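Local coordinates for high affinity transport system protein p37 (Mycoplasma hyorhinis, PDB 3EKI), which binds thiamine diphosphate as the extracytoplasmic lipoprotein component of a high-affinity transport system, at residues Phe152-Glu157 with Lys176-Ile181; Gly217-Lys222 with Ile304-Glu309; Gly247-Lys252 with Lys289-Asp294; Glu263-Asn268 with Ala334-Asn339. All coordinates share one frame; numbering follows the deposited sequence.

In the fold
Contacts 2, 3 and 4 all involve one five-stranded mixed sheet, ordered 288-290, 248-250, 304-308, 217-223, 331-337. Contact 2 is its buried antiparallel pair of inner strands, where backbone bonds are joined by a side-chain bond from an indole. Contact 3 adds a parallel edge strand, with backbone bonds on the inside and lysine and glutamine side chains toward solvent. Contact 4 packs helix 256-269 on strand 331-337 at the other edge; it is buried and has no hydrogen bond across it. Contact 1 is partly buried and also purely apolar across its interface; its helix 170-184 reaches strand 331-337 through Ile178 and Asn179. Only contact 2 holds a thiamine diphosphate pocket residue, Glu308.

Contact 1. Residues Phe152-Glu157 with Lys176-Ile181; sequences FVFDKE and KEINKI
Phe154, the residue that carries the packing against Glu177, Ile178 and Ile181, sits in a type I beta turn closed by the backbone bond from Asp155 N to Phe152 O (3.1 Å). The turn follows strand 141-152 and rests on helix 170-184 in a protein of the periplasmic-binding-protein clan; no hydrogen bond joins the two segments. Phe154 has CG set between its backbone N and carbonyl carbon (chi1 54°), and its ring is sandwiched. Over one face lies Ile178 CG1, 3.6 Å from the ring centroid and 19° off the normal, a CH-pi contact displaced toward the CD2-CE2 side. Ile178 CD1 continues along that rim and comes within 3.8 Å of Phe154 CE2. Over the centre of the opposite face sits Phe152 CB, from the first residue of the same turn, while Phe154 CZ in its turn lies over the rim of the Phe152 ring. The Phe154 edge is used as well: Ile181 CD1 approaches Phe154 CD1 near the ring plane at 3.6 Å, the two side chains crossing at about a right angle. Beyond the ring, Phe154 CB meets Glu177 CB at 3.8 Å. Glu177 then bends at chi2, and its OE1 forms a salt bridge with Lys180 NZ, one helical turn on, in which the hydrogen bond is weak. Asp155 OD2 forms a salt bridge with Arg216 NE, and Ile178 also packs on Ala334 and Val337 of strand 331-337. Val153 CG2 touches the same methyl that borders the Phe154 ring, Ile181 CD1, at 3.7 Å.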
loop_
_atom_site.group_PDB
_atom_site.type_symbol
_atom_site.label_atom_id
_atom_site.label_comp_id
_atom_site.label_asym_id
_atom_site.label_seq_id
_atom_site.Cartn_x
_atom_site.Cartn_y
_atom_site.Cartn_z
ATOM N N PHE A 152 6.750 7.699 -7.253
ATOM C CA PHE A 152 6.640 9.105 -6.918
ATOM C C PHE A 152 7.871 9.851 -7.433
ATOM O O PHE A 152 8.990 9.317 -7.459
ATOM C CB PHE A 152 6.551 9.235 -5.407
ATOM C CG PHE A 152 5.286 8.808 -4.709
ATOM C CD1 PHE A 152 4.031 9.324 -5.002
ATOM C CD2 PHE A 152 5.369 7.843 -3.713
ATOM C CE1 PHE A 152 2.912 8.912 -4.299
ATOM C CE2 PHE A 152 4.262 7.440 -2.995
ATOM C CZ PHE A 152 3.026 7.974 -3.295
ATOM N N VAL A 153 7.674 11.107 -7.834
ATOM C CA VAL A 153 8.813 11.884 -8.292
ATOM C C VAL A 153 9.893 12.027 -7.223
ATOM O O VAL A 153 11.032 12.216 -7.634
ATOM C CB VAL A 153 8.380 13.270 -8.764
ATOM C CG1 VAL A 153 7.548 13.056 -10.035
ATOM C CG2 VAL A 153 7.602 14.012 -7.717
ATOM N N PHE A 154 9.527 11.898 -5.962
ATOM C CA PHE A 154 10.454 12.022 -4.828
ATOM C C PHE A 154 10.987 10.690 -4.308
ATOM O O PHE A 154 11.737 10.636 -3.312
ATOM C CB PHE A 154 9.748 12.826 -3.732
ATOM C CG PHE A 154 8.388 12.303 -3.306
ATOM C CD1 PHE A 154 7.222 12.904 -3.735
ATOM C CD2 PHE A 154 8.265 11.181 -2.489
ATOM C CE1 PHE A 154 5.955 12.447 -3.417
ATOM C CE2 PHE A 154 7.005 10.720 -2.151
ATOM C CZ PHE A 154 5.862 11.338 -2.587
ATOM N N ASP A 155 10.680 9.536 -4.902
ATOM C CA ASP A 155 11.146 8.239 -4.381
ATOM C C ASP A 155 11.207 7.207 -5.508
ATOM O O ASP A 155 10.436 6.245 -5.552
ATOM C CB ASP A 155 10.218 7.778 -3.270
ATOM C CG ASP A 155 10.580 6.518 -2.524
ATOM O OD1 ASP A 155 11.746 6.065 -2.582
ATOM O OD2 ASP A 155 9.680 5.969 -1.841
ATOM N N LYS A 156 12.157 7.386 -6.425
ATOM C CA LYS A 156 12.274 6.505 -7.592
ATOM C C LYS A 156 13.289 5.364 -7.436
ATOM O O LYS A 156 13.423 4.516 -8.317
ATOM C CB LYS A 156 12.602 7.324 -8.844
ATOM C CG LYS A 156 11.706 8.535 -9.046
ATOM C CD LYS A 156 11.972 9.202 -10.387
ATOM C CE LYS A 156 11.345 10.584 -10.450
ATOM N NZ LYS A 156 10.995 10.973 -11.845
ATOM N N GLU A 157 13.996 5.355 -6.312
ATOM C CA GLU A 157 15.003 4.360 -6.013
ATOM C C GLU A 157 14.673 3.551 -4.759
ATOM O O GLU A 157 14.557 4.035 -3.622
ATOM C CB GLU A 157 16.365 5.046 -5.839
ATOM C CG GLU A 157 17.250 5.023 -7.061
ATOM C CD GLU A 157 18.434 5.970 -6.990
ATOM O OE1 GLU A 157 18.683 6.617 -5.953
ATOM O OE2 GLU A 157 19.147 6.090 -8.010
ATOM N N LYS A 176 12.352 15.499 2.967
ATOM C CA LYS A 176 12.511 16.907 2.591
ATOM C C LYS A 176 11.980 17.147 1.187
ATOM O O LYS A 176 11.410 18.218 0.950
ATOM C CB LYS A 176 13.976 17.304 2.776
ATOM C CG LYS A 176 14.337 17.332 4.258
ATOM C CD LYS A 176 15.814 17.482 4.535
ATOM C CE LYS A 176 16.080 17.915 5.968
ATOM N NZ LYS A 176 16.254 19.390 6.085
ATOM N N GLU A 177 12.098 16.196 0.288
ATOM C CA GLU A 177 11.535 16.325 -1.059
ATOM C C GLU A 177 10.016 16.318 -1.013
ATOM O O GLU A 177 9.328 17.021 -1.757
ATOM C CB GLU A 177 12.083 15.202 -1.922
ATOM C CG GLU A 177 13.573 15.303 -2.233
ATOM C CD GLU A 177 13.688 16.237 -3.442
ATOM O OE1 GLU A 177 13.793 17.460 -3.234
ATOM O OE2 GLU A 177 13.636 15.714 -4.578
ATOM N N ILE A 178 9.423 15.508 -0.134
ATOM C CA ILE A 178 7.985 15.513 0.072
ATOM C C ILE A 178 7.527 16.886 0.561
ATOM O O ILE A 178 6.513 17.424 0.120
ATOM C CB ILE A 178 7.565 14.404 1.052
ATOM C CG1 ILE A 178 7.761 13.015 0.443
ATOM C CG2 ILE A 178 6.152 14.591 1.552
ATOM C CD1 ILE A 178 7.575 11.867 1.408
ATOM N N ASN A 179 8.282 17.485 1.488
ATOM C CA ASN A 179 7.894 18.782 2.033
ATOM C C ASN A 179 7.955 19.881 0.983
ATOM O O ASN A 179 7.123 20.799 1.071
ATOM C CB ASN A 179 8.783 19.125 3.245
ATOM C CG ASN A 179 8.382 18.247 4.427
ATOM O OD1 ASN A 179 7.250 17.777 4.463
ATOM N ND2 ASN A 179 9.287 18.059 5.376
ATOM N N LYS A 180 8.872 19.781 0.026
ATOM C CA LYS A 180 8.955 20.746 -1.060
ATOM C C LYS A 180 7.705 20.676 -1.929
ATOM O O LYS A 180 7.316 21.666 -2.550
ATOM C CB LYS A 180 10.202 20.492 -1.909
ATOM C CG LYS A 180 9.998 20.726 -3.397
ATOM C CD LYS A 180 11.275 21.218 -4.059
ATOM C CE LYS A 180 12.318 21.610 -3.025
ATOM N NZ LYS A 180 13.181 20.459 -2.643
ATOM N N ILE A 181 7.076 19.505 -1.970
ATOM C CA ILE A 181 5.859 19.334 -2.751
ATOM C C ILE A 181 4.593 19.598 -1.990
ATOM O O ILE A 181 3.584 20.089 -2.538
ATOM C CB ILE A 181 5.864 17.891 -3.344
ATOM C CG1 ILE A 181 6.816 17.744 -4.534
ATOM C CG2 ILE A 181 4.481 17.413 -3.726
ATOM C CD1 ILE A 181 7.086 16.285 -4.872
#

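Contact 2. Residues Gly217-Lys222 with Ile304-Glu309; sequences GMIWIK and IAFSEE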
loop_
_atom_site.group_PDB
_atom_site.type_symbol
_atom_site.label_atom_id
_atom_site.label_comp_id
_atom_site.label_asym_id
_atom_site.label_seq_id
_atom_site.Cartn_x
_atom_site.Cartn_y
_atom_site.Cartn_z
ATOM N N GLY A 217 6.178 3.563 4.302
ATOM C CA GLY A 217 5.425 4.385 5.201
ATOM C C GLY A 217 6.162 5.723 5.403
ATOM O O GLY A 217 7.215 5.954 4.814
ATOM N N MET A 218 5.524 6.550 6.220
ATOM C CA MET A 218 6.162 7.836 6.537
ATOM C C MET A 218 5.679 8.304 7.892
ATOM O O MET A 218 4.616 7.909 8.360
ATOM C CB MET A 218 5.854 8.874 5.482
ATOM C CG MET A 218 4.413 9.298 5.378
ATOM S SD MET A 218 4.145 10.522 4.090
ATOM C CE MET A 218 4.951 11.946 4.793
ATOM N N ILE A 219 6.475 9.153 8.523
ATOM C CA ILE A 219 6.112 9.764 9.784
ATOM C C ILE A 219 5.930 11.276 9.566
ATOM O O ILE A 219 6.879 11.878 9.085
ATOM C CB ILE A 219 7.174 9.523 10.873
ATOM C CG1 ILE A 219 7.401 8.026 11.127
ATOM C CG2 ILE A 219 6.834 10.252 12.162
ATOM C CD1 ILE A 219 8.485 7.647 12.088
ATOM N N TRP A 220 4.772 11.750 9.938
ATOM C CA TRP A 220 4.395 13.150 9.935
ATOM C C TRP A 220 4.542 13.744 11.329
ATOM O O TRP A 220 4.339 13.064 12.322
ATOM C CB TRP A 220 2.943 13.326 9.549
ATOM C CG TRP A 220 2.510 12.907 8.201
ATOM C CD1 TRP A 220 2.023 11.670 7.839
ATOM C CD2 TRP A 220 2.510 13.689 6.999
ATOM N NE1 TRP A 220 1.720 11.651 6.502
ATOM C CE2 TRP A 220 2.009 12.879 5.960
ATOM C CE3 TRP A 220 2.882 15.010 6.708
ATOM C CZ2 TRP A 220 1.866 13.320 4.652
ATOM C CZ3 TRP A 220 2.732 15.428 5.396
ATOM C CH2 TRP A 220 2.236 14.602 4.383
ATOM N N ILE A 221 4.831 15.051 11.352
ATOM C CA ILE A 221 4.771 15.873 12.546
ATOM C C ILE A 221 3.943 17.118 12.263
ATOM O O ILE A 221 3.854 17.555 11.120
ATOM C CB ILE A 221 6.171 16.207 13.071
ATOM C CG1 ILE A 221 7.030 17.006 12.109
ATOM C CG2 ILE A 221 6.867 14.885 13.478
ATOM C CD1 ILE A 221 8.337 17.500 12.719
ATOM N N LYS A 222 3.322 17.609 13.347
ATOM C CA LYS A 222 2.428 18.764 13.209
ATOM C C LYS A 222 2.571 19.665 14.421
ATOM O O LYS A 222 2.665 19.135 15.520
ATOM C CB LYS A 222 0.983 18.326 13.076
ATOM C CG LYS A 222 -0.035 19.438 13.098
ATOM C CD LYS A 222 -1.185 19.325 14.024
ATOM C CE LYS A 222 -1.061 18.560 15.311
ATOM N NZ LYS A 222 -2.277 18.574 16.123
ATOM N N ILE A 304 2.222 13.576 16.043
ATOM C CA ILE A 304 2.957 12.659 15.187
ATOM C C ILE A 304 1.964 11.707 14.536
ATOM O O ILE A 304 1.007 11.347 15.229
ATOM C CB ILE A 304 4.018 11.928 16.017
ATOM C CG1 ILE A 304 5.017 12.908 16.665
ATOM C CG2 ILE A 304 4.735 10.861 15.215
ATOM C CD1 ILE A 304 5.623 12.339 17.929
ATOM N N ALA A 305 2.154 11.351 13.277
ATOM C CA ALA A 305 1.251 10.384 12.665
ATOM C C ALA A 305 1.963 9.504 11.649
ATOM O O ALA A 305 2.906 9.920 10.972
ATOM C CB ALA A 305 0.068 11.050 11.986
ATOM N N PHE A 306 1.487 8.251 11.564
ATOM C CA PHE A 306 1.994 7.323 10.568
ATOM C C PHE A 306 1.062 7.259 9.360
ATOM O O PHE A 306 -0.149 7.296 9.572
ATOM C CB PHE A 306 2.096 5.929 11.166
ATOM C CG PHE A 306 2.951 5.764 12.402
ATOM C CD1 PHE A 306 3.897 6.727 12.743
ATOM C CD2 PHE A 306 2.813 4.630 13.190
ATOM C CE1 PHE A 306 4.672 6.538 13.879
ATOM C CE2 PHE A 306 3.567 4.472 14.323
ATOM C CZ PHE A 306 4.522 5.416 14.653
ATOM N N SER A 307 1.653 7.144 8.171
ATOM C CA SER A 307 0.823 6.876 6.997
ATOM C C SER A 307 1.646 6.229 5.912
ATOM O O SER A 307 2.872 6.120 5.972
ATOM C CB SER A 307 0.197 8.157 6.451
ATOM O OG SER A 307 1.163 8.866 5.699
ATOM N N GLU A 308 0.928 5.792 4.862
ATOM C CA GLU A 308 1.607 5.435 3.638
ATOM C C GLU A 308 2.379 6.637 3.109
ATOM O O GLU A 308 1.861 7.751 3.167
ATOM C CB GLU A 308 0.571 5.017 2.582
ATOM C CG GLU A 308 -0.447 3.985 3.004
ATOM C CD GLU A 308 -1.712 4.564 3.585
ATOM O OE1 GLU A 308 -2.758 3.866 3.483
ATOM O OE2 GLU A 308 -1.687 5.693 4.136
ATOM N N GLU A 309 3.566 6.400 2.597
ATOM C CA GLU A 309 4.291 7.460 1.903
ATOM C C GLU A 309 3.392 8.056 0.826
ATOM O O GLU A 309 2.813 7.368 -0.007
ATOM C CB GLU A 309 5.588 6.948 1.315
ATOM C CG GLU A 309 6.329 8.025 0.533
ATOM C CD GLU A 309 7.562 7.531 -0.179
ATOM O OE1 GLU A 309 7.462 6.636 -1.057
ATOM O OE2 GLU A 309 8.643 8.069 0.138
#
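Trp220 holds CG anti to its carbonyl carbon, and chi2 near 91° turns the indole so that, on one face of the strand pair, NE1 meets Ser307 OG at 3.0 Å; Ser307 holds that OG between its backbone N and carbonyl carbon (chi1 79°). The N-H...O angle is 151°, with OG close to the indole plane. Ser307 OG donates in turn to Glu308 O at 2.9 Å, from above that carbonyl's plane, so the hydroxyl accepts one bond and donates another. Met218 shares this face: its CG comes within 3.3 Å of Ser307 OG, and its CE lies over the rim of the indole. The backbones form an antiparallel ladder in the interior of a mixed sheet, with Met218-Ser307 and Trp220-Ala305 as hydrogen-bonded pairs. The bonds from Met218 N to Ser307 O (2.7 Å) and from Trp220 N to Ala305 O (2.8 Å) are its shortest. On the other face, Ile219 CG2 lies beside Ile304 CG2 at 3.8 Å and Ile219 CG1 beside Phe306 CD1 at 4.1 Å, under helix 256-269. At the strand end, Glu308 touches thiamine diphosphate, and its OE1 forms a salt bridge with Lys258.

Contact 3. Residues Gly247-Lys252 with Lys289-Asp294; sequences GILHGK and KQKSAD
His250 and Leu249 form the close, buried side of this contact with Lys289 and Gln290, while the lysine and glutamine ends belong to the solvent side. Inside, three backbone bonds of 3.1 Å step along the pair: from Lys289 N to Ile248 O, from His250 N to Lys289 O and from Lys291 N to His250 O. The His250 ring lies with one face over Lys289 O and Gln290 CA, its CD2 3.2 Å from that oxygen. CG of His250 stands in the crowded position between backbone N and carbonyl carbon (chi1 57°). The ring's rotation is fixed by His250 ND1, which donates to Gly251 O at 2.7 Å in a nearly straight bond (165°) close to the ring plane. Gln290 CB meets His250 CE1 at 3.8 Å, with ring and amide planes 64° apart. Strands 248-250 and 288-290 run parallel, joined through helices 256-269 and 277-283 in a beta-alpha-beta crossover that sets 288-290 at the sheet edge. On the face opposite the imidazole, Leu249 and Lys289 lie side by side, pointing the same way, with CD2 of Leu249 3.8 Å from CB of Lys289. Leu249 CD1 reaches to 4.0 Å from Ser292 O, and Leu296 and Phe302 also pack on this leucine. Outward the contact thins to van der Waals touches: the extended Gln290 chain lays its amide beside Lys252, whose CG is 3.8 Å from both OE1 and NE2 of Gln290.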
loop_
_atom_site.group_PDB
_atom_site.type_symbol
_atom_site.label_atom_id
_atom_site.label_comp_id
_atom_site.label_asym_id
_atom_site.label_seq_id
_atom_site.Cartn_x
_atom_site.Cartn_y
_atom_site.Cartn_z
ATOM N N GLY A 247 2.408 12.616 21.261
ATOM C CA GLY A 247 1.195 11.915 20.870
ATOM C C GLY A 247 1.312 11.340 19.474
ATOM O O GLY A 247 1.486 12.086 18.511
ATOM N N ILE A 248 1.192 10.017 19.355
ATOM C CA ILE A 248 1.346 9.355 18.071
ATOM C C ILE A 248 0.050 8.728 17.569
ATOM O O ILE A 248 -0.561 7.890 18.240
ATOM C CB ILE A 248 2.413 8.262 18.204
ATOM C CG1 ILE A 248 3.796 8.782 18.575
ATOM C CG2 ILE A 248 2.471 7.430 16.926
ATOM C CD1 ILE A 248 4.801 7.711 18.943
ATOM N N LEU A 249 -0.342 9.132 16.379
ATOM C CA LEU A 249 -1.435 8.495 15.642
ATOM C C LEU A 249 -0.888 7.378 14.767
ATOM O O LEU A 249 0.159 7.543 14.143
ATOM C CB LEU A 249 -2.128 9.470 14.724
ATOM C CG LEU A 249 -2.784 10.710 15.293
ATOM C CD1 LEU A 249 -3.537 11.426 14.174
ATOM C CD2 LEU A 249 -3.727 10.372 16.444
ATOM N N HIS A 250 -1.607 6.261 14.715
ATOM C CA HIS A 250 -1.153 5.087 14.011
ATOM C C HIS A 250 -2.338 4.309 13.452
ATOM O O HIS A 250 -3.475 4.603 13.820
ATOM C CB HIS A 250 -0.358 4.234 15.026
ATOM C CG HIS A 250 -1.189 3.879 16.220
ATOM N ND1 HIS A 250 -2.005 2.761 16.187
ATOM C CD2 HIS A 250 -1.422 4.430 17.433
ATOM C CE1 HIS A 250 -2.670 2.641 17.326
ATOM N NE2 HIS A 250 -2.333 3.657 18.121
ATOM N N GLY A 251 -2.067 3.315 12.613
ATOM C CA GLY A 251 -3.109 2.388 12.157
ATOM C C GLY A 251 -3.157 1.156 13.044
ATOM O O GLY A 251 -2.642 1.071 14.172
ATOM N N LYS A 252 -3.825 0.112 12.531
ATOM C CA LYS A 252 -3.900 -1.126 13.302
ATOM C C LYS A 252 -2.536 -1.769 13.430
ATOM O O LYS A 252 -1.650 -1.621 12.582
ATOM C CB LYS A 252 -4.850 -2.104 12.597
ATOM C CG LYS A 252 -6.290 -1.631 12.527
ATOM C CD LYS A 252 -7.230 -2.803 12.239
ATOM C CE LYS A 252 -8.666 -2.323 12.064
ATOM N NZ LYS A 252 -9.259 -2.792 10.780
ATOM N N LYS A 289 -3.115 6.939 19.652
ATOM C CA LYS A 289 -4.498 6.871 19.185
ATOM C C LYS A 289 -4.535 6.314 17.770
ATOM O O LYS A 289 -3.663 6.612 16.947
ATOM C CB LYS A 289 -5.160 8.240 19.230
ATOM C CG LYS A 289 -6.656 8.211 18.958
ATOM C CD LYS A 289 -7.212 9.631 18.983
ATOM C CE LYS A 289 -7.366 10.077 20.442
ATOM N NZ LYS A 289 -8.565 9.398 21.022
ATOM N N GLN A 290 -5.541 5.487 17.499
ATOM C CA GLN A 290 -5.656 4.891 16.163
ATOM C C GLN A 290 -6.554 5.749 15.286
ATOM O O GLN A 290 -7.789 5.766 15.444
ATOM C CB GLN A 290 -6.169 3.442 16.231
ATOM C CG GLN A 290 -6.137 2.718 14.891
ATOM C CD GLN A 290 -7.002 1.482 14.808
ATOM O OE1 GLN A 290 -6.807 0.548 15.572
ATOM N NE2 GLN A 290 -7.963 1.466 13.904
ATOM N N LYS A 291 -5.932 6.473 14.372
ATOM C CA LYS A 291 -6.589 7.404 13.475
ATOM C C LYS A 291 -5.733 7.612 12.227
ATOM O O LYS A 291 -4.511 7.487 12.300
ATOM C CB LYS A 291 -6.813 8.783 14.094
ATOM C CG LYS A 291 -7.591 8.877 15.377
ATOM C CD LYS A 291 -9.055 9.184 15.179
ATOM C CE LYS A 291 -9.280 10.599 14.668
ATOM N NZ LYS A 291 -10.726 10.786 14.315
ATOM N N SER A 292 -6.361 7.965 11.113
ATOM C CA SER A 292 -5.646 8.287 9.889
ATOM C C SER A 292 -4.839 9.567 10.045
ATOM O O SER A 292 -5.311 10.504 10.678
ATOM C CB SER A 292 -6.649 8.436 8.738
ATOM O OG SER A 292 -6.010 8.834 7.537
ATOM N N ALA A 293 -3.661 9.614 9.457
ATOM C CA ALA A 293 -2.804 10.786 9.499
ATOM C C ALA A 293 -3.499 11.998 8.912
ATOM O O ALA A 293 -3.230 13.144 9.298
ATOM C CB ALA A 293 -1.496 10.486 8.802
ATOM N N ASP A 294 -4.458 11.817 7.998
ATOM C CA ASP A 294 -5.038 13.058 7.456
ATOM C C ASP A 294 -5.967 13.741 8.456
ATOM O O ASP A 294 -6.439 14.842 8.130
ATOM C CB ASP A 294 -5.707 12.850 6.112
ATOM C CG ASP A 294 -6.832 11.856 6.062
ATOM O OD1 ASP A 294 -7.384 11.480 7.114
ATOM O OD2 ASP A 294 -7.179 11.417 4.937
#

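Contact 4. Residues Glu263-Asn268 with Ala334-Asn339; sequences ETILKN and ALIVTN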
loop_
_atom_site.group_PDB
_atom_site.type_symbol
_atom_site.label_atom_id
_atom_site.label_comp_id
_atom_site.label_asym_id
_atom_site.label_seq_id
_atom_site.Cartn_x
_atom_site.Cartn_y
_atom_site.Cartn_z
ATOM N N GLU A 263 7.347 1.670 13.307
ATOM C CA GLU A 263 7.907 1.111 14.537
ATOM C C GLU A 263 9.375 0.781 14.366
ATOM O O GLU A 263 10.229 1.084 15.212
ATOM C CB GLU A 263 7.128 -0.139 14.963
ATOM C CG GLU A 263 7.801 -0.979 16.053
ATOM C CD GLU A 263 6.892 -2.121 16.431
ATOM O OE1 GLU A 263 6.536 -2.300 17.599
ATOM O OE2 GLU A 263 6.497 -2.879 15.505
ATOM N N THR A 264 9.759 0.139 13.258
ATOM C CA THR A 264 11.144 -0.176 12.965
ATOM C C THR A 264 12.030 1.071 12.914
ATOM O O THR A 264 13.118 1.076 13.507
ATOM C CB THR A 264 11.265 -0.905 11.605
ATOM O OG1 THR A 264 10.593 -2.169 11.712
ATOM C CG2 THR A 264 12.700 -1.229 11.248
ATOM N N ILE A 265 11.589 2.119 12.217
ATOM C CA ILE A 265 12.401 3.345 12.184
ATOM C C ILE A 265 12.621 3.946 13.582
ATOM O O ILE A 265 13.739 4.346 13.919
ATOM C CB ILE A 265 11.736 4.373 11.259
ATOM C CG1 ILE A 265 11.680 3.927 9.783
ATOM C CG2 ILE A 265 12.414 5.723 11.346
ATOM C CD1 ILE A 265 13.005 3.461 9.215
ATOM N N LEU A 266 11.571 3.993 14.384
ATOM C CA LEU A 266 11.617 4.520 15.748
ATOM C C LEU A 266 12.509 3.697 16.638
ATOM O O LEU A 266 13.272 4.252 17.436
ATOM C CB LEU A 266 10.196 4.611 16.324
ATOM C CG LEU A 266 9.256 5.610 15.652
ATOM C CD1 LEU A 266 7.875 5.610 16.279
ATOM C CD2 LEU A 266 9.827 7.023 15.688
ATOM N N LYS A 267 12.425 2.374 16.508
ATOM C CA LYS A 267 13.336 1.511 17.240
ATOM C C LYS A 267 14.777 1.672 16.811
ATOM O O LYS A 267 15.685 1.700 17.665
ATOM C CB LYS A 267 12.889 0.044 17.073
ATOM C CG LYS A 267 13.748 -0.937 17.860
ATOM C CD LYS A 267 12.896 -1.636 18.918
ATOM C CE LYS A 267 12.086 -2.787 18.346
ATOM N NZ LYS A 267 10.624 -2.494 18.255
ATOM N N ASN A 268 15.066 1.808 15.518
ATOM C CA ASN A 268 16.410 1.975 15.012
ATOM C C ASN A 268 16.982 3.344 15.387
ATOM O O ASN A 268 18.200 3.484 15.527
ATOM C CB ASN A 268 16.452 1.789 13.497
ATOM C CG ASN A 268 16.239 0.317 13.141
ATOM O OD1 ASN A 268 16.286 -0.538 14.029
ATOM N ND2 ASN A 268 15.994 0.026 11.875
ATOM N N ALA A 334 6.481 16.182 6.696
ATOM C CA ALA A 334 7.138 14.900 6.781
ATOM C C ALA A 334 8.414 15.001 7.617
ATOM O O ALA A 334 9.223 15.910 7.402
ATOM C CB ALA A 334 7.463 14.397 5.383
ATOM N N LEU A 335 8.592 14.049 8.518
ATOM C CA LEU A 335 9.825 13.919 9.286
ATOM C C LEU A 335 10.814 12.957 8.663
ATOM O O LEU A 335 12.003 13.242 8.469
ATOM C CB LEU A 335 9.463 13.496 10.709
ATOM C CG LEU A 335 10.655 13.164 11.619
ATOM C CD1 LEU A 335 11.389 14.419 11.999
ATOM C CD2 LEU A 335 10.118 12.391 12.817
ATOM N N ILE A 336 10.336 11.756 8.299
ATOM C CA ILE A 336 11.173 10.730 7.729
ATOM C C ILE A 336 10.258 9.689 7.069
ATOM O O ILE A 336 9.113 9.568 7.516
ATOM C CB ILE A 336 12.076 10.066 8.778
ATOM C CG1 ILE A 336 13.205 9.205 8.222
ATOM C CG2 ILE A 336 11.247 9.292 9.790
ATOM C CD1 ILE A 336 14.278 8.846 9.220
ATOM N N VAL A 337 10.755 9.037 6.029
ATOM C CA VAL A 337 9.991 7.895 5.490
ATOM C C VAL A 337 10.561 6.603 6.059
ATOM O O VAL A 337 11.484 6.608 6.890
ATOM C CB VAL A 337 9.955 7.857 3.964
ATOM C CG1 VAL A 337 9.296 9.169 3.496
ATOM C CG2 VAL A 337 11.296 7.649 3.312
ATOM N N THR A 338 10.042 5.459 5.640
ATOM C CA THR A 338 10.529 4.190 6.163
ATOM C C THR A 338 11.327 3.425 5.113
ATOM O O THR A 338 11.531 3.877 3.999
ATOM C CB THR A 338 9.386 3.285 6.645
ATOM O OG1 THR A 338 8.663 2.761 5.497
ATOM C CG2 THR A 338 8.369 4.021 7.505
ATOM N N ASN A 339 11.781 2.231 5.494
ATOM C CA ASN A 339 12.392 1.267 4.603
ATOM C C ASN A 339 11.286 0.731 3.682
ATOM O O ASN A 339 10.115 0.836 4.022
ATOM C CB ASN A 339 13.062 0.145 5.376
ATOM C CG ASN A 339 14.203 0.577 6.272
ATOM O OD1 ASN A 339 14.897 1.538 5.971
ATOM N ND2 ASN A 339 14.378 -0.156 7.366
#
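Ile265 provides most of the apolar contact, reaching from the helix to Ile336, Thr338 and Asn339 with three different carbons. Its CG1 is anti to the carbonyl carbon (chi1 -65°) and touches Thr338 CA at 3.8 Å and Thr338 CB at 3.9 Å, the two side chains crossing at about a right angle. A bend at chi2 (-51°) carries CD1 onward to 4.1 Å from Asn339 N. The other branch, CG2, meets Ile336 CG2 at 4.1 Å as the side chains cross obliquely. Leu171 of helix 170-184 and Trp235 of helix 225-236 pack on both Ile265 and Ile336 and complete this apolar cluster. Helix 256-269 lies on the face of the mixed sheet that carries Ile219 and Phe306, and here it meets the outer strand 331-337, which carries a classic beta bulge in which Leu335 and Ile336 both face Ile219. Polar groups line the contact without bonding across it. Val337 O is buried here without a hydrogen-bond partner; Ile265 CG1 lies 3.9 Å from it. Thr338 OG1 donates to Asn339 O at 2.8 Å and also receives the N-H of Gly217, which ties Thr338 to the neighbouring strand 217-223. Helix 390-402 serves both segments, Thr264 OG1 bonding to Ile402 O and Asn339 ND2 to Ala401 O, while Asn339 OD1 accepts from Tyr162 N. Across the contact Thr264 CG2 lies 4.4 Å from Asn339 ND2.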